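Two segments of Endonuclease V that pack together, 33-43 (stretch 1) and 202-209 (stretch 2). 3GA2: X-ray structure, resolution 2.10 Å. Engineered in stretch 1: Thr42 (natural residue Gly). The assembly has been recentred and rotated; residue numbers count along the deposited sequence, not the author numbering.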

# COMPACT_ATOMS: atom_id res chain seq x y z
N THR A 33 2.94 -10.89 -14.86
CA THR A 33 1.59 -10.65 -15.31
C THR A 33 0.71 -11.54 -14.45
O THR A 33 0.97 -12.74 -14.33
CB THR A 33 1.41 -11.01 -16.81
OG1 THR A 33 2.14 -10.09 -17.62
CG2 THR A 33 -0.06 -10.95 -17.21
N ILE A 34 -0.32 -10.97 -13.84
CA ILE A 34 -1.19 -11.76 -12.98
C ILE A 34 -2.65 -11.43 -13.21
O ILE A 34 -3.10 -10.32 -12.93
CB ILE A 34 -0.79 -11.56 -11.49
CG1 ILE A 34 -1.71 -12.37 -10.57
CG2 ILE A 34 -0.84 -10.10 -11.13
CD1 ILE A 34 -3.05 -11.74 -10.30
N HIS A 35 -3.37 -12.40 -13.75
CA HIS A 35 -4.79 -12.23 -14.03
C HIS A 35 -5.62 -12.27 -12.77
O HIS A 35 -5.34 -13.06 -11.86
CB HIS A 35 -5.30 -13.32 -14.98
CG HIS A 35 -4.73 -13.24 -16.36
ND1 HIS A 35 -3.45 -13.67 -16.66
CD2 HIS A 35 -5.25 -12.77 -17.51
CE1 HIS A 35 -3.22 -13.47 -17.94
NE2 HIS A 35 -4.29 -12.92 -18.49
N PRO A 36 -6.65 -11.43 -12.70
CA PRO A 36 -7.54 -11.35 -11.55
C PRO A 36 -8.18 -12.69 -11.19
O PRO A 36 -8.25 -13.05 -10.02
CB PRO A 36 -8.58 -10.32 -11.99
CG PRO A 36 -7.77 -9.41 -12.86
CD PRO A 36 -6.96 -10.38 -13.68
N ASP A 37 -8.63 -13.45 -12.18
CA ASP A 37 -9.25 -14.73 -11.86
C ASP A 37 -8.29 -15.88 -11.61
O ASP A 37 -8.72 -17.02 -11.42
CB ASP A 37 -10.26 -15.12 -12.94
CG ASP A 37 -9.83 -14.71 -14.31
OD1 ASP A 37 -8.63 -14.88 -14.63
OD2 ASP A 37 -10.69 -14.23 -15.07
N SER A 38 -6.99 -15.61 -11.61
CA SER A 38 -6.03 -16.67 -11.36
C SER A 38 -5.62 -16.72 -9.89
O SER A 38 -4.91 -17.64 -9.48
CB SER A 38 -4.78 -16.48 -12.23
OG SER A 38 -3.92 -15.50 -11.67
N ILE A 39 -6.06 -15.76 -9.09
CA ILE A 39 -5.68 -15.74 -7.67
C ILE A 39 -6.76 -16.25 -6.71
O ILE A 39 -7.96 -16.16 -7.00
CB ILE A 39 -5.26 -14.34 -7.21
CG1 ILE A 39 -6.27 -13.30 -7.72
CG2 ILE A 39 -3.84 -14.04 -7.69
CD1 ILE A 39 -5.91 -11.87 -7.40
N ASN A 40 -6.32 -16.77 -5.57
CA ASN A 40 -7.22 -17.31 -4.55
C ASN A 40 -7.62 -16.27 -3.51
O ASN A 40 -8.76 -16.24 -3.05
CB ASN A 40 -6.56 -18.50 -3.83
CG ASN A 40 -6.23 -19.65 -4.76
OD1 ASN A 40 -7.10 -20.18 -5.45
ND2 ASN A 40 -4.95 -20.04 -4.79
N THR A 41 -6.67 -15.42 -3.12
CA THR A 41 -6.92 -14.40 -2.11
C THR A 41 -6.19 -13.08 -2.40
O THR A 41 -5.20 -13.05 -3.13
CB THR A 41 -6.47 -14.89 -0.72
OG1 THR A 41 -5.09 -15.27 -0.77
CG2 THR A 41 -7.30 -16.07 -0.26
N THR A 42 -6.71 -12.00 -1.84
CA THR A 42 -6.09 -10.69 -1.98
C THR A 42 -6.18 -10.07 -0.58
O THR A 42 -7.17 -10.27 0.13
CB THR A 42 -6.80 -9.78 -3.04
OG1 THR A 42 -8.04 -9.29 -2.51
CG2 THR A 42 -7.08 -10.56 -4.31
N ALA A 43 -5.14 -9.36 -0.17
CA ALA A 43 -5.16 -8.74 1.15
C ALA A 43 -5.09 -7.23 1.03
O ALA A 43 -4.60 -6.70 0.03
CB ALA A 43 -3.99 -9.26 1.99
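Stretch 2, residues 202-209: YQITMSLI

Stretch 2 is helical from Tyr202, continuing a helix that begins earlier in the chain; Leu208 and Ile209 are loop or turn. It lies against Ile34, Pro36, Ile39 and Thr42; Pro36 opens a short 3-10 segment, and Thr42 is in a strand. The two backbones come closest at Pro36 and Ile204, whose CA atoms are 5.1 Å apart. No hydrogen bond joins the stretches, so the contact rests on packing.

Ile204 covers the most surface. Its CA-to-CB bond points sideways, but with chi1 m and chi2 t the end of the side chain comes nearer to stretch 1. Ile204 CD1 lies 3.4 Å from Ile34 CD1 and 4.3 Å from Ile39 CD1. Ile204 CG1 is 4.2 Å from Pro36 CG.

Pro36 is the main residue on the other side. Its CA-to-CB bond points toward stretch 2, and its ring touches Gln203, Ile204 and Ser207. Pro36 CG is 3.6 Å from Gln203 CB and 3.9 Å from Ile204 N. Pro36 CB is 3.7 Å from Ser207 OG. Ser207 OG donates a hydrogen bond to Gln203 O within stretch 2, at 3.0 Å.

The two stretches run broadly the same way, so that further along both, engineered Thr42 meets Leu208. Thr42 OG1 is 4.1 Å from Leu208 CD1. This hydroxyl is buried without a polar partner in the model.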

# COMPACT_ATOMS: atom_id res chain seq x y z
N TYR A 202 -3.90 -2.72 -12.42
CA TYR A 202 -5.13 -2.06 -12.83
C TYR A 202 -6.32 -3.02 -12.86
O TYR A 202 -7.39 -2.69 -12.35
CB TYR A 202 -4.95 -1.42 -14.21
CG TYR A 202 -6.24 -0.94 -14.84
CD1 TYR A 202 -6.92 -1.74 -15.75
CD2 TYR A 202 -6.78 0.30 -14.51
CE1 TYR A 202 -8.12 -1.32 -16.33
CE2 TYR A 202 -7.98 0.73 -15.08
CZ TYR A 202 -8.64 -0.08 -15.99
OH TYR A 202 -9.81 0.35 -16.57
N GLN A 203 -6.13 -4.19 -13.44
CA GLN A 203 -7.20 -5.18 -13.54
C GLN A 203 -7.64 -5.71 -12.19
O GLN A 203 -8.84 -5.88 -11.94
CB GLN A 203 -6.78 -6.36 -14.42
CG GLN A 203 -6.59 -6.04 -15.89
CD GLN A 203 -7.82 -5.40 -16.52
OE1 GLN A 203 -8.96 -5.79 -16.23
NE2 GLN A 203 -7.60 -4.43 -17.39
N ILE A 204 -6.68 -5.99 -11.32
CA ILE A 204 -7.00 -6.49 -9.99
C ILE A 204 -7.73 -5.41 -9.19
O ILE A 204 -8.71 -5.69 -8.50
CB ILE A 204 -5.73 -6.91 -9.22
CG1 ILE A 204 -5.09 -8.13 -9.90
CG2 ILE A 204 -6.07 -7.23 -7.77
CD1 ILE A 204 -3.81 -8.62 -9.23
N THR A 205 -7.27 -4.16 -9.30
CA THR A 205 -7.90 -3.06 -8.57
C THR A 205 -9.36 -2.88 -8.99
O THR A 205 -10.25 -2.78 -8.14
CB THR A 205 -7.15 -1.73 -8.78
OG1 THR A 205 -5.84 -1.82 -8.20
CG2 THR A 205 -7.89 -0.57 -8.11
N MSE A 206 -9.61 -2.85 -10.30
CA MSE A 206 -10.97 -2.68 -10.80
C MSE A 206 -11.89 -3.84 -10.46
O MSE A 206 -13.10 -3.65 -10.30
CB MSE A 206 -10.96 -2.48 -12.32
CG MSE A 206 -10.36 -1.14 -12.78
SE MSE A 206 -11.10 0.37 -11.83
CE MSE A 206 -12.98 0.16 -12.30
N SER A 207 -11.34 -5.04 -10.34
CA SER A 207 -12.15 -6.21 -10.01
C SER A 207 -12.59 -6.17 -8.55
O SER A 207 -13.45 -6.94 -8.13
CB SER A 207 -11.37 -7.51 -10.24
OG SER A 207 -11.18 -7.75 -11.63
N LEU A 208 -11.98 -5.27 -7.79
CA LEU A 208 -12.27 -5.13 -6.37
C LEU A 208 -13.05 -3.85 -6.09
O LEU A 208 -13.25 -3.47 -4.93
CB LEU A 208 -10.96 -5.12 -5.58
CG LEU A 208 -10.09 -6.37 -5.71
CD1 LEU A 208 -8.75 -6.16 -5.00
CD2 LEU A 208 -10.83 -7.55 -5.12
N ILE A 209 -13.51 -3.20 -7.15
CA ILE A 209 -14.25 -1.96 -7.01
C ILE A 209 -15.76 -2.10 -7.10
O ILE A 209 -16.29 -2.75 -8.00
CB ILE A 209 -13.81 -0.94 -8.08
CG1 ILE A 209 -12.33 -0.58 -7.90
CG2 ILE A 209 -14.68 0.30 -8.00
CD1 ILE A 209 -12.01 0.09 -6.56